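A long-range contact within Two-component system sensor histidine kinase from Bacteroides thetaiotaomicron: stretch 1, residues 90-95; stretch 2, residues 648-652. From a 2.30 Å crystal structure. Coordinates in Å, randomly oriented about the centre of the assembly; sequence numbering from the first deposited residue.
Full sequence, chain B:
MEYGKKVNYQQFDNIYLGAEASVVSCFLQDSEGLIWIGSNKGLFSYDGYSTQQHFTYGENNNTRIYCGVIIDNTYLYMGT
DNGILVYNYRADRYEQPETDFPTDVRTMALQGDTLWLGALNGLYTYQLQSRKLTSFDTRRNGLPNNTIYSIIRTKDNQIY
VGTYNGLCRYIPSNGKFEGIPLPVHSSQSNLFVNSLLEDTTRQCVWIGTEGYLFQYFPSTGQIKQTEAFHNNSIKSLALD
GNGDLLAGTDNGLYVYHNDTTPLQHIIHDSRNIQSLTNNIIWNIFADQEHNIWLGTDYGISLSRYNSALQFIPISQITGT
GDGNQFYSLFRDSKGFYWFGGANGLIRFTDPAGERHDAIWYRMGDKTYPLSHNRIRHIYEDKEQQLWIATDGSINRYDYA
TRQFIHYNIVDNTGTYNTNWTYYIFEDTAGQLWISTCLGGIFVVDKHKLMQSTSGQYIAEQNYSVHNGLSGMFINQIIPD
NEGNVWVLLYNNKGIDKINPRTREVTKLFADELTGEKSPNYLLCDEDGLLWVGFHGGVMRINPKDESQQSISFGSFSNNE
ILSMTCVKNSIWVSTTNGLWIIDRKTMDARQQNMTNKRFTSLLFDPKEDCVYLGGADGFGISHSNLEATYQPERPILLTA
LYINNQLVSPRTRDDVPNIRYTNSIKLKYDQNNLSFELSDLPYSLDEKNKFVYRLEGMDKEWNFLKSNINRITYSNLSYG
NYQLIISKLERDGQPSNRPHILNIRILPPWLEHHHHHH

Stretch 1 90-95: RADRYE
Stretch 2, residues 648-652: VSPRT

The contact centres on Asp92, whose CA-to-CB bond points toward the second stretch. Its side chain has chi1 at -179° (t) and chi2 at 32°. A direct hydrogen bond runs from Arg651 N to Asp92 OD2, at 3.3 Å with an N-H...acceptor angle of 155°. The position of Asp92 OD2 is less sure, because it lies too close to Ser649 CB in the model. Ser649 OG is 2.9 Å from the same Asp92 OD2. Ser649 has chi1 at 63° (p). Arg651 N makes a weak hydrogen bond to Ser649 OG at 3.4 Å.

A water adds a second link between Asp92 and Arg651. It donates to Asp92 OD1 at 2.6 Å and accepts from Arg651 NE at 2.6 Å. The two charged groups are not in direct salt-bridge contact, since Asp92 OD1 and Arg651 NE are 4.3 Å apart. Asp92 OD1 lies at the edge of the Arg651 guanidinium, near its plane, and the water bridges Asp92 OD1 and Arg651 NE from one side of the line joining them. Arg651 has chi1 -166° (t), chi2 178° (t), chi3 54° (p) and chi4 84°.

Asp92 has positive phi and psi, 60/50, and leads into a short strand at Arg93 and Tyr94, with phi/psi of -142/143 and -77/131. In the second stretch, Ser649 is extended at -155/167. Pro650 at -56/-26 and Arg651 at -63/-31 then turn the chain, and Thr652 N closes the turn on Ser649 O at 2.9 Å. In register, the CA atoms of Arg93 and Arg651 lie 5.4 Å apart. The end-to-end CA vectors of the two stretches run in roughly the same direction.

Packing adds to the polar contacts. The CA-to-CB bond of Pro650 points toward the first stretch; the ring pucker is C-gamma exo. Pro650 CG lies 3.5 Å from Ala91 O; Pro650 CD lies 3.0 Å from Asp92 OD2, whose place is less sure. The CA-to-CB bond of Arg93 points sideways, but the end of its side chain comes nearer. Its chi1 is -47° (m), with chi2 at -96° and chi3 at 33° both between wells; chi4 is -123°. Arg93 NE is 3.6 Å from Pro650 O, yet it is buried here with no partner in the model. Arg93 NH2 stays 4.0 Å from Arg651 O. Tyr94, with chi1 -73° (m) and chi2 -84°, meets Arg651 at its ring edge, CE2 to CD at 4.1 Å. The two stretches together bury 297 Å².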

# COMPACT_ATOMS: atom_id res chain seq x y z
N ARG B 90 1.77 -12.12 -25.02
CA ARG B 90 0.37 -12.54 -24.94
C ARG B 90 -0.09 -12.96 -26.32
O ARG B 90 -0.76 -13.97 -26.48
CB ARG B 90 -0.59 -11.45 -24.41
CG ARG B 90 -0.38 -11.18 -22.96
CD ARG B 90 -1.29 -10.04 -22.48
NE ARG B 90 -0.84 -9.70 -21.12
CZ ARG B 90 -1.29 -10.29 -20.01
NH1 ARG B 90 -2.26 -11.22 -20.11
NH2 ARG B 90 -0.81 -9.92 -18.83
N ALA B 91 0.25 -12.19 -27.33
CA ALA B 91 -0.14 -12.57 -28.68
C ALA B 91 0.81 -13.63 -29.27
O ALA B 91 0.45 -14.32 -30.20
CB ALA B 91 -0.26 -11.32 -29.61
N ASP B 92 2.01 -13.78 -28.71
CA ASP B 92 3.03 -14.64 -29.31
C ASP B 92 3.46 -14.21 -30.74
O ASP B 92 3.54 -15.04 -31.64
CB ASP B 92 2.61 -16.15 -29.22
CG ASP B 92 3.64 -17.10 -29.82
OD1 ASP B 92 4.87 -16.83 -29.78
OD2 ASP B 92 3.24 -18.10 -30.42
N ARG B 93 3.78 -12.91 -30.90
CA ARG B 93 4.21 -12.30 -32.14
C ARG B 93 5.31 -11.25 -31.84
O ARG B 93 5.17 -10.51 -30.84
CB ARG B 93 3.04 -11.51 -32.79
CG ARG B 93 1.71 -12.24 -32.85
CD ARG B 93 1.37 -12.96 -34.18
NE ARG B 93 2.49 -13.54 -34.92
CZ ARG B 93 2.79 -13.23 -36.20
NH1 ARG B 93 2.08 -12.33 -36.89
NH2 ARG B 93 3.84 -13.81 -36.80
N TYR B 94 6.31 -11.14 -32.71
CA TYR B 94 7.26 -10.02 -32.67
C TYR B 94 6.55 -8.82 -33.26
O TYR B 94 5.92 -8.96 -34.29
CB TYR B 94 8.57 -10.34 -33.43
CG TYR B 94 9.38 -11.31 -32.63
CD1 TYR B 94 10.21 -10.86 -31.64
CD2 TYR B 94 9.24 -12.70 -32.79
CE1 TYR B 94 10.95 -11.75 -30.83
CE2 TYR B 94 9.94 -13.59 -32.00
CZ TYR B 94 10.80 -13.11 -31.00
OH TYR B 94 11.55 -13.95 -30.20
N GLU B 95 6.59 -7.69 -32.57
CA GLU B 95 5.78 -6.55 -32.93
C GLU B 95 6.62 -5.34 -32.88
O GLU B 95 6.60 -4.69 -31.84
CB GLU B 95 4.62 -6.35 -31.90
CG GLU B 95 3.32 -7.03 -32.41
CD GLU B 95 2.15 -7.03 -31.43
OE1 GLU B 95 2.15 -6.18 -30.51
OE2 GLU B 95 1.20 -7.87 -31.62
N VAL B 648 2.83 -25.94 -32.14
CA VAL B 648 2.23 -24.86 -32.96
C VAL B 648 1.86 -23.59 -32.16
O VAL B 648 1.34 -23.68 -31.03
CB VAL B 648 0.98 -25.32 -33.77
CG1 VAL B 648 1.40 -26.26 -34.96
CG2 VAL B 648 -0.07 -25.97 -32.87
N SER B 649 2.07 -22.42 -32.75
CA SER B 649 1.74 -21.17 -32.04
C SER B 649 1.49 -20.08 -33.04
O SER B 649 1.84 -20.23 -34.20
CB SER B 649 2.89 -20.75 -31.08
OG SER B 649 4.06 -20.47 -31.87
N PRO B 650 0.90 -18.96 -32.58
CA PRO B 650 0.64 -17.90 -33.56
C PRO B 650 1.93 -17.49 -34.28
O PRO B 650 1.90 -17.06 -35.40
CB PRO B 650 0.09 -16.75 -32.70
CG PRO B 650 -0.50 -17.39 -31.51
CD PRO B 650 0.37 -18.63 -31.24
N ARG B 651 3.08 -17.68 -33.64
CA ARG B 651 4.33 -17.27 -34.27
C ARG B 651 4.62 -18.04 -35.57
O ARG B 651 5.27 -17.54 -36.47
CB ARG B 651 5.49 -17.47 -33.28
CG ARG B 651 6.76 -16.78 -33.67
CD ARG B 651 7.81 -16.99 -32.59
NE ARG B 651 8.02 -18.40 -32.25
CZ ARG B 651 8.84 -19.23 -32.91
NH1 ARG B 651 9.53 -18.82 -33.96
NH2 ARG B 651 8.95 -20.49 -32.50
N THR B 652 4.17 -19.29 -35.63
CA THR B 652 4.47 -20.14 -36.79
C THR B 652 3.24 -20.51 -37.60
O THR B 652 3.41 -21.05 -38.67
CB THR B 652 5.22 -21.47 -36.40
OG1 THR B 652 4.37 -22.27 -35.58
CG2 THR B 652 6.49 -21.20 -35.65
O HOH W 1 6.69 -18.71 -30.04